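Local atomic coordinates of proximal thread matrix protein 1 (Mytilus galloprovincialis, PDB entry 4CN9), a protein that probably binds collagen in the matrix of the mussel byssus, using tandem von Willebrand factor type A domains, and carries zinc ions. Residues F257-S262 and F297-F302; A303-K308 and Q372-K377; T336-G341 and V365-D370. All blocks are in the same frame, centred on the assembly; numbering follows the deposited sequence.

Overall arrangement
The second von Willebrand factor type A domain illustrates how neighbouring strands and the loops at their ends share contacts. Contact 1 pairs neighbouring strands 253-260 and 295-302 of its mixed sheet. Contact 3, with its centre about 7 Å away, lays the start of helix 338-349 on strand 362-369, which flanks 253-260 on its other side. Contact 2, centred about 11 Å from contact 1 and 7 Å from contact 3, joins the turn leading into edge strand 306-310 to the loop after strand 362-369. Contact 1 closes first along the chain; contact 3 is nested inside contact 2. Asp-370 N bonds to Asp-260 OD2, joining contacts 1 and 3; Ala-337 N bonds to Ala-303 O, joining 2 and 3.

Contact 1. Residues F257-S262 and F297-F302; sequences FVFDAS and FAVVTF
Phe-257 pairs with Val-299 in the parallel ladder between two neighbouring strands of the Rossmann-like von Willebrand A fold, connected by a beta-alpha-beta crossover through helix 272-285. Its N donates to Ala-298 O, and its O accepts from Val-300 N at 2.9 Å in a nearly straight bond (174°). The rings of Phe-257 and Phe-297 are almost parallel (7°) but slid apart, meeting mainly where CE2 of the former lies 3.6 Å from CD1 of the latter. Val-258 turns to the other face of the sheet, and its CG1 meets Phe-302 CE2 at 3.8 Å. With CG between its backbone N and carbonyl carbon (chi1 69°), the ring of Phe-259 lies alongside Thr-301, whose CG2 sits over one face, 3.7 Å from the centroid. Val-299 CG1 approaches Phe-259 CE2 obliquely at 3.4 Å; Met-276 and Met-280 of helix 272-285 touch this ring. Asp-260 lays its CA over the Phe-302 ring, 3.9 Å from the centroid. Its OD1 accepts from Ser-262 N at 2.8 Å, forming an Asx turn, and its OD2 accepts from Asp-370 N. Ala-261 N donates to Phe-302 O at 2.8 Å, closing the ladder at the Asp-260/Phe-302 pair. Ser-262 OG bonds to Ser-264 N. Asp-260, Ser-262 and Ser-264 fit the DxSxS signature of the metal ion-dependent adhesion site, by comparison with Asp-61, Ser-63 and Ser-65 of the first domain; no zinc is modelled beside them. With a backbone N-H on each carboxylate oxygen, the Asp-260 side chain is probably held by main chain, while the pairing rests on backbone bonds and apolar side chains.

Contact 2. Residues A303-K308 and Q372-K377; sequences ADRATK and QNNGHK. With SO4 (sulfate ion), chain G.
The guanidinium of Arg-305 lies flat on the imidazole of His-376, a face-to-face stack of two groups that can both be cationic. It joins two surface loops of the von Willebrand A fold, one leading into the edge strand of the sheet and the other following strand 362-369. The group centres are 3.7 Å apart and the planes only 7° from parallel: His-376 ND1 lies over the centre of the guanidinium, and Arg-305 NE over the centre of the ring. A bend at chi2 places Arg-305 CD over the same ring, 4.2 Å from its centroid, as a CH-pi contact. Asp-340 of helix 338-349 touches both side chains, and its negative charge would probably ease their proximity. Farther along the strand, Lys-308 NZ donates to sulfate O1 at 2.9 Å, an ion probably from the crystallisation liquor.

Beside the stack, Asp-304 O is gripped by two donors from opposite faces of its carbonyl plane. Arg-305 NH1 reaches Asp-304 O at 2.9 Å, which helps to fix the rotation of the guanidinium. Asn-374 ND2 reaches the same Asp-304 O at 3.0 Å; the guanidinium and amide planes stand 80° apart. Asn-374 ND2 also bonds to Gln-335 OE1. On the other branch, Asn-374 OD1 accepts from His-376 N at 3.1 Å, an Asx turn that sets the backbone beneath the stacked ring. An alanine in place of Asn-374 would probably leave Asp-304 O without its donor from the facing loop and free the turn that positions His-376. The intervening Gly-375 adopts backbone angles at which a CB would press on the preceding carbonyl O. Asn-373 spans the same turn, its ND2 donating to Lys-377 O at 2.8 Å.

Contact 3. Residues T336-G341 and V365-D370; sequences TAIGDG and VILLTD
Ile-338, in the first turn of helix 338-349, packs on strand 362-369 in the helix-on-sheet layering of the von Willebrand A fold. This is the tight part of the contact. With CG1 anti to the carbonyl carbon (chi1 -61°), the two branches of Ile-338 divide the work: CG2 meets Leu-367 CD1 at 3.7 Å, the side chains crossing at about a right angle, and CD1 rests against Thr-369, 3.8 Å from OG1 and 4.0 Å from CG2. Phe-302 touches both Ile-338 and Thr-369, which ties the patch to the neighbouring strand pair.

No hydrogen bond crosses any part of the contact, and toward the loop end, where Asp-370 is partly exposed, the touch is slighter. Thr-336 touches mainly through its methyl, its OG1 being bonded to Gln-372 O, just as Thr-369 OG1 is bonded to Gly-371 O. An inverse gamma turn centred on Ala-337 separates Thr-336 from the helix. Asp-370, whose position in sequence matches zinc ligand Asp-174 of the first domain, bonds through OD2 to Ser-264 OG. Its other oxygen, OD1, lies 3.9 Å from Thr-336 CG2.

Contact 1. Residues F257-S262 and F297-F302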
loop_
_atom_site.group_PDB
_atom_site.type_symbol
_atom_site.label_atom_id
_atom_site.label_comp_id
_atom_site.label_asym_id
_atom_site.label_seq_id
_atom_site.Cartn_x
_atom_site.Cartn_y
_atom_site.Cartn_z
ATOM N N PHE A 257 -9.451 11.585 -11.869
ATOM C CA PHE A 257 -8.253 12.320 -12.257
ATOM C C PHE A 257 -8.296 13.669 -11.569
ATOM O O PHE A 257 -9.260 14.411 -11.708
ATOM C CB PHE A 257 -8.195 12.561 -13.761
ATOM C CG PHE A 257 -8.024 11.311 -14.570
ATOM C CD1 PHE A 257 -6.822 10.642 -14.569
ATOM C CD2 PHE A 257 -9.064 10.828 -15.343
ATOM C CE1 PHE A 257 -6.664 9.488 -15.323
ATOM C CE2 PHE A 257 -8.914 9.681 -16.108
ATOM C CZ PHE A 257 -7.712 9.009 -16.094
ATOM N N VAL A 258 -7.252 13.976 -10.822
ATOM C CA VAL A 258 -7.148 15.255 -10.151
ATOM C C VAL A 258 -5.905 15.900 -10.717
ATOM O O VAL A 258 -4.783 15.513 -10.359
ATOM C CB VAL A 258 -7.007 15.076 -8.642
ATOM C CG1 VAL A 258 -6.860 16.426 -7.953
ATOM C CG2 VAL A 258 -8.215 14.301 -8.089
ATOM N N PHE A 259 -6.086 16.835 -11.640
ATOM C CA PHE A 259 -4.931 17.362 -12.347
ATOM C C PHE A 259 -4.781 18.878 -12.469
ATOM O O PHE A 259 -5.742 19.645 -12.442
ATOM C CB PHE A 259 -4.778 16.702 -13.710
ATOM C CG PHE A 259 -5.823 17.052 -14.710
ATOM C CD1 PHE A 259 -5.655 18.144 -15.563
ATOM C CD2 PHE A 259 -6.937 16.237 -14.888
ATOM C CE1 PHE A 259 -6.612 18.451 -16.526
ATOM C CE2 PHE A 259 -7.895 16.534 -15.852
ATOM C CZ PHE A 259 -7.735 17.641 -16.675
ATOM N N ASP A 260 -3.508 19.241 -12.582
ATOM C CA ASP A 260 -2.994 20.587 -12.671
ATOM C C ASP A 260 -3.516 21.255 -13.934
ATOM O O ASP A 260 -3.388 20.710 -15.032
ATOM C CB ASP A 260 -1.468 20.455 -12.703
ATOM C CG ASP A 260 -0.734 21.769 -12.711
ATOM O OD1 ASP A 260 -1.346 22.850 -12.853
ATOM O OD2 ASP A 260 0.514 21.691 -12.571
ATOM N N ALA A 261 -4.128 22.424 -13.767
ATOM C CA ALA A 261 -4.616 23.211 -14.904
ATOM C C ALA A 261 -4.060 24.632 -14.875
ATOM O O ALA A 261 -4.624 25.540 -15.484
ATOM C CB ALA A 261 -6.142 23.232 -14.932
ATOM N N SER A 262 -2.945 24.794 -14.170
ATOM C CA SER A 262 -2.196 26.046 -14.093
ATOM C C SER A 262 -1.643 26.504 -15.444
ATOM O O SER A 262 -1.362 25.698 -16.329
ATOM C CB SER A 262 -1.013 25.863 -13.131
ATOM O OG SER A 262 -0.051 26.893 -13.303
ATOM N N PHE A 297 -15.566 7.398 -14.249
ATOM C CA PHE A 297 -14.482 8.367 -14.181
ATOM C C PHE A 297 -14.989 9.755 -13.784
ATOM O O PHE A 297 -16.121 10.104 -14.061
ATOM C CB PHE A 297 -13.787 8.465 -15.543
ATOM C CG PHE A 297 -12.856 7.324 -15.830
ATOM C CD1 PHE A 297 -11.559 7.343 -15.368
ATOM C CD2 PHE A 297 -13.282 6.235 -16.560
ATOM C CE1 PHE A 297 -10.687 6.291 -15.631
ATOM C CE2 PHE A 297 -12.416 5.186 -16.829
ATOM C CZ PHE A 297 -11.131 5.207 -16.354
ATOM N N ALA A 298 -14.134 10.542 -13.143
ATOM C CA ALA A 298 -14.437 11.931 -12.818
ATOM C C ALA A 298 -13.161 12.752 -13.029
ATOM O O ALA A 298 -12.052 12.203 -13.003
ATOM C CB ALA A 298 -14.905 12.039 -11.368
ATOM N N VAL A 299 -13.321 14.051 -13.251
ATOM C CA VAL A 299 -12.184 14.964 -13.347
ATOM C C VAL A 299 -12.348 16.170 -12.417
ATOM O O VAL A 299 -13.401 16.839 -12.400
ATOM C CB VAL A 299 -11.982 15.471 -14.792
ATOM C CG1 VAL A 299 -11.089 16.716 -14.813
ATOM C CG2 VAL A 299 -11.404 14.370 -15.664
ATOM N N VAL A 300 -11.287 16.427 -11.648
ATOM C CA VAL A 300 -11.128 17.644 -10.856
ATOM C C VAL A 300 -9.845 18.297 -11.337
ATOM O O VAL A 300 -8.851 17.620 -11.533
ATOM C CB VAL A 300 -10.985 17.323 -9.358
ATOM C CG1 VAL A 300 -10.680 18.576 -8.537
ATOM C CG2 VAL A 300 -12.248 16.661 -8.832
ATOM N N THR A 301 -9.870 19.601 -11.561
ATOM C CA THR A 301 -8.655 20.319 -11.878
ATOM C C THR A 301 -8.334 21.335 -10.788
ATOM O O THR A 301 -9.227 21.760 -10.031
ATOM C CB THR A 301 -8.747 21.029 -13.239
ATOM O OG1 THR A 301 -9.856 21.922 -13.240
ATOM C CG2 THR A 301 -8.922 20.026 -14.353
ATOM N N PHE A 302 -7.062 21.717 -10.710
ATOM C CA PHE A 302 -6.628 22.714 -9.738
ATOM C C PHE A 302 -5.645 23.713 -10.332
ATOM O O PHE A 302 -4.837 23.376 -11.186
ATOM C CB PHE A 302 -6.070 22.070 -8.466
ATOM C CG PHE A 302 -4.946 21.099 -8.701
ATOM C CD1 PHE A 302 -3.630 21.540 -8.735
ATOM C CD2 PHE A 302 -5.200 19.744 -8.857
ATOM C CE1 PHE A 302 -2.590 20.654 -8.944
ATOM C CE2 PHE A 302 -4.167 18.844 -9.064
ATOM C CZ PHE A 302 -2.863 19.296 -9.117
#

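Contact 2. Residues A303-K308 and Q372-K377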
loop_
_atom_site.group_PDB
_atom_site.type_symbol
_atom_site.label_atom_id
_atom_site.label_comp_id
_atom_site.label_asym_id
_atom_site.label_seq_id
_atom_site.Cartn_x
_atom_site.Cartn_y
_atom_site.Cartn_z
ATOM N N ALA A 303 -5.791 24.965 -9.911
ATOM C CA ALA A 303 -4.836 26.016 -10.227
ATOM C C ALA A 303 -4.710 26.794 -8.929
ATOM O O ALA A 303 -4.192 26.257 -7.964
ATOM C CB ALA A 303 -5.318 26.871 -11.374
ATOM N N ASP A 304 -5.200 28.023 -8.851
ATOM C CA ASP A 304 -5.220 28.676 -7.534
ATOM C C ASP A 304 -6.211 27.995 -6.595
ATOM O O ASP A 304 -6.002 27.959 -5.387
ATOM C CB ASP A 304 -5.542 30.165 -7.639
ATOM C CG ASP A 304 -6.769 30.434 -8.445
ATOM O OD1 ASP A 304 -6.990 29.734 -9.470
ATOM O OD2 ASP A 304 -7.532 31.334 -8.032
ATOM N N ARG A 305 -7.299 27.464 -7.155
ATOM C CA ARG A 305 -8.303 26.745 -6.364
ATOM C C ARG A 305 -8.672 25.492 -7.138
ATOM O O ARG A 305 -7.965 25.149 -8.081
ATOM C CB ARG A 305 -9.533 27.632 -6.119
ATOM C CG ARG A 305 -9.257 28.862 -5.233
ATOM C CD ARG A 305 -8.933 28.475 -3.800
ATOM N NE ARG A 305 -8.725 29.643 -2.917
ATOM C CZ ARG A 305 -7.543 30.198 -2.632
ATOM N NH1 ARG A 305 -6.422 29.733 -3.165
ATOM N NH2 ARG A 305 -7.481 31.237 -1.804
ATOM N N ALA A 306 -9.745 24.803 -6.748
ATOM C CA ALA A 306 -10.126 23.557 -7.428
ATOM C C ALA A 306 -11.549 23.593 -7.989
ATOM O O ALA A 306 -12.424 24.280 -7.460
ATOM C CB ALA A 306 -9.939 22.363 -6.508
ATOM N N THR A 307 -11.760 22.837 -9.071
ATOM C CA THR A 307 -13.022 22.831 -9.788
ATOM C C THR A 307 -13.352 21.425 -10.237
ATOM O O THR A 307 -12.534 20.780 -10.897
ATOM C CB THR A 307 -12.912 23.742 -11.034
ATOM O OG1 THR A 307 -12.548 25.050 -10.613
ATOM C CG2 THR A 307 -14.200 23.801 -11.818
ATOM N N LYS A 308 -14.533 20.944 -9.867
ATOM C CA LYS A 308 -15.054 19.678 -10.411
ATOM C C LYS A 308 -15.526 19.902 -11.833
ATOM O O LYS A 308 -16.454 20.692 -12.076
ATOM C CB LYS A 308 -16.204 19.123 -9.564
ATOM C CG LYS A 308 -16.759 17.783 -10.077
ATOM C CD LYS A 308 -17.709 17.099 -9.083
ATOM C CE LYS A 308 -19.113 17.657 -9.129
ATOM N NZ LYS A 308 -20.089 16.806 -8.366
ATOM N N GLN A 372 4.371 23.069 -6.838
ATOM C CA GLN A 372 4.241 22.772 -5.416
ATOM C C GLN A 372 2.929 23.339 -4.874
ATOM O O GLN A 372 2.365 24.267 -5.440
ATOM C CB GLN A 372 5.440 23.318 -4.633
ATOM C CG GLN A 372 5.398 24.805 -4.342
ATOM C CD GLN A 372 6.071 25.628 -5.425
ATOM O OE1 GLN A 372 5.905 25.365 -6.619
ATOM N NE2 GLN A 372 6.838 26.640 -5.009
ATOM N N ASN A 373 2.433 22.771 -3.784
ATOM C CA ASN A 373 1.171 23.218 -3.217
ATOM C C ASN A 373 1.206 24.693 -2.805
ATOM O O ASN A 373 2.239 25.192 -2.335
ATOM C CB ASN A 373 0.778 22.379 -1.998
ATOM C CG ASN A 373 -0.695 22.560 -1.632
ATOM O OD1 ASN A 373 -1.569 22.460 -2.488
ATOM N ND2 ASN A 373 -0.970 22.831 -0.368
ATOM N N ASN A 374 0.070 25.368 -2.967
ATOM C CA ASN A 374 -0.043 26.789 -2.611
ATOM C C ASN A 374 -0.417 27.011 -1.158
ATOM O O ASN A 374 -0.415 28.158 -0.660
ATOM C CB ASN A 374 -1.008 27.535 -3.554
ATOM C CG ASN A 374 -2.457 27.099 -3.403
ATOM O OD1 ASN A 374 -2.789 26.171 -2.651
ATOM N ND2 ASN A 374 -3.336 27.793 -4.105
ATOM N N GLY A 375 -0.728 25.916 -0.473
ATOM C CA GLY A 375 -1.022 25.949 0.948
ATOM C C GLY A 375 -2.456 26.281 1.342
ATOM O O GLY A 375 -2.762 26.378 2.541
ATOM N N HIS A 376 -3.361 26.437 0.377
ATOM C CA HIS A 376 -4.732 26.769 0.750
ATOM C C HIS A 376 -5.388 25.624 1.541
ATOM O O HIS A 376 -6.116 25.857 2.502
ATOM C CB HIS A 376 -5.575 27.146 -0.463
ATOM C CG HIS A 376 -6.981 27.509 -0.101
ATOM N ND1 HIS A 376 -7.294 28.634 0.635
ATOM C CD2 HIS A 376 -8.153 26.878 -0.341
ATOM C CE1 HIS A 376 -8.604 28.683 0.821
ATOM N NE2 HIS A 376 -9.144 27.628 0.242
ATOM N N LYS A 377 -5.090 24.392 1.142
ATOM C CA LYS A 377 -5.452 23.198 1.891
ATOM C C LYS A 377 -4.212 22.315 2.020
ATOM O O LYS A 377 -3.292 22.413 1.226
ATOM C CB LYS A 377 -6.563 22.420 1.185
ATOM C CG LYS A 377 -7.913 23.116 1.144
ATOM C CD LYS A 377 -8.613 23.083 2.493
ATOM C CE LYS A 377 -9.888 23.913 2.446
ATOM N NZ LYS A 377 -10.503 24.062 3.763
HETATM S S SO4 G . -22.087 13.555 -9.752
HETATM O O1 SO4 G . -21.623 14.925 -9.957
HETATM O O2 SO4 G . -21.656 12.708 -10.874
HETATM O O3 SO4 G . -23.544 13.522 -9.682
HETATM O O4 SO4 G . -21.519 13.092 -8.491
#

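Contact 3. Residues T336-G341 and V365-D370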
loop_
_atom_site.group_PDB
_atom_site.type_symbol
_atom_site.label_atom_id
_atom_site.label_comp_id
_atom_site.label_asym_id
_atom_site.label_seq_id
_atom_site.Cartn_x
_atom_site.Cartn_y
_atom_site.Cartn_z
ATOM N N THR A 336 -0.746 26.099 -8.085
ATOM C CA THR A 336 -1.157 24.698 -8.091
ATOM C C THR A 336 -1.688 24.295 -6.702
ATOM O O THR A 336 -0.930 23.951 -5.803
ATOM C CB THR A 336 0.007 23.745 -8.503
ATOM O OG1 THR A 336 1.246 24.222 -7.970
ATOM C CG2 THR A 336 0.141 23.667 -10.017
ATOM N N ALA A 337 -3.000 24.320 -6.550
ATOM C CA ALA A 337 -3.636 23.983 -5.285
ATOM C C ALA A 337 -3.925 22.485 -5.208
ATOM O O ALA A 337 -5.076 22.056 -5.343
ATOM C CB ALA A 337 -4.916 24.777 -5.130
ATOM N N ILE A 338 -2.873 21.705 -4.994
ATOM C CA ILE A 338 -2.971 20.243 -4.887
ATOM C C ILE A 338 -3.921 19.887 -3.758
ATOM O O ILE A 338 -4.765 19.000 -3.907
ATOM C CB ILE A 338 -1.585 19.622 -4.615
ATOM C CG1 ILE A 338 -0.621 19.923 -5.761
ATOM C CG2 ILE A 338 -1.665 18.125 -4.433
ATOM C CD1 ILE A 338 0.824 19.650 -5.412
ATOM N N GLY A 339 -3.799 20.592 -2.632
ATOM C CA GLY A 339 -4.684 20.361 -1.503
ATOM C C GLY A 339 -6.158 20.547 -1.812
ATOM O O GLY A 339 -7.011 19.740 -1.410
ATOM N N ASP A 340 -6.473 21.621 -2.517
ATOM C CA ASP A 340 -7.863 21.906 -2.893
ATOM C C ASP A 340 -8.413 20.835 -3.840
ATOM O O ASP A 340 -9.574 20.421 -3.720
ATOM C CB ASP A 340 -7.949 23.272 -3.565
ATOM C CG ASP A 340 -7.805 24.418 -2.586
ATOM O OD1 ASP A 340 -6.741 24.529 -1.931
ATOM O OD2 ASP A 340 -8.770 25.209 -2.481
ATOM N N GLY A 341 -7.581 20.397 -4.784
ATOM C CA GLY A 341 -7.948 19.318 -5.698
ATOM C C GLY A 341 -8.375 18.055 -4.968
ATOM O O GLY A 341 -9.395 17.446 -5.282
ATOM N N VAL A 365 -7.674 7.726 -6.902
ATOM C CA VAL A 365 -7.326 9.049 -7.383
ATOM C C VAL A 365 -5.990 8.970 -8.094
ATOM O O VAL A 365 -5.022 8.416 -7.575
ATOM C CB VAL A 365 -7.192 10.082 -6.228
ATOM C CG1 VAL A 365 -6.436 11.331 -6.713
ATOM C CG2 VAL A 365 -8.559 10.460 -5.687
ATOM N N ILE A 366 -5.933 9.527 -9.294
ATOM C CA ILE A 366 -4.671 9.691 -9.973
ATOM C C ILE A 366 -4.428 11.189 -10.050
ATOM O O ILE A 366 -5.152 11.894 -10.734
ATOM C CB ILE A 366 -4.707 9.128 -11.384
ATOM C CG1 ILE A 366 -5.028 7.629 -11.349
ATOM C CG2 ILE A 366 -3.377 9.366 -12.081
ATOM C CD1 ILE A 366 -5.352 7.050 -12.697
ATOM N N LEU A 367 -3.402 11.653 -9.348
ATOM C CA LEU A 367 -3.075 13.072 -9.294
ATOM C C LEU A 367 -1.830 13.379 -10.122
ATOM O O LEU A 367 -0.825 12.646 -10.071
ATOM C CB LEU A 367 -2.870 13.512 -7.848
ATOM C CG LEU A 367 -2.698 15.016 -7.623
ATOM C CD1 LEU A 367 -3.377 15.456 -6.334
ATOM C CD2 LEU A 367 -1.242 15.399 -7.618
ATOM N N LEU A 368 -1.905 14.472 -10.874
ATOM C CA LEU A 368 -0.806 14.943 -11.712
ATOM C C LEU A 368 -0.529 16.421 -11.413
ATOM O O LEU A 368 -1.445 17.241 -11.454
ATOM C CB LEU A 368 -1.177 14.795 -13.195
ATOM C CG LEU A 368 -1.266 13.422 -13.864
ATOM C CD1 LEU A 368 -2.635 13.146 -14.493
ATOM C CD2 LEU A 368 -0.157 13.340 -14.935
ATOM N N THR A 369 0.724 16.765 -11.124
ATOM C CA THR A 369 1.085 18.168 -10.884
ATOM C C THR A 369 2.458 18.541 -11.447
ATOM O O THR A 369 3.374 17.711 -11.507
ATOM C CB THR A 369 1.082 18.506 -9.380
ATOM O OG1 THR A 369 1.206 19.926 -9.208
ATOM C CG2 THR A 369 2.221 17.792 -8.656
ATOM N N ASP A 370 2.579 19.803 -11.845
ATOM C CA ASP A 370 3.835 20.385 -12.280
ATOM C C ASP A 370 4.286 21.515 -11.330
ATOM O O ASP A 370 5.205 22.249 -11.644
ATOM C CB ASP A 370 3.726 20.898 -13.732
ATOM C CG ASP A 370 3.305 22.387 -13.841
ATOM O OD1 ASP A 370 2.492 22.898 -13.023
ATOM O OD2 ASP A 370 3.796 23.056 -14.788
#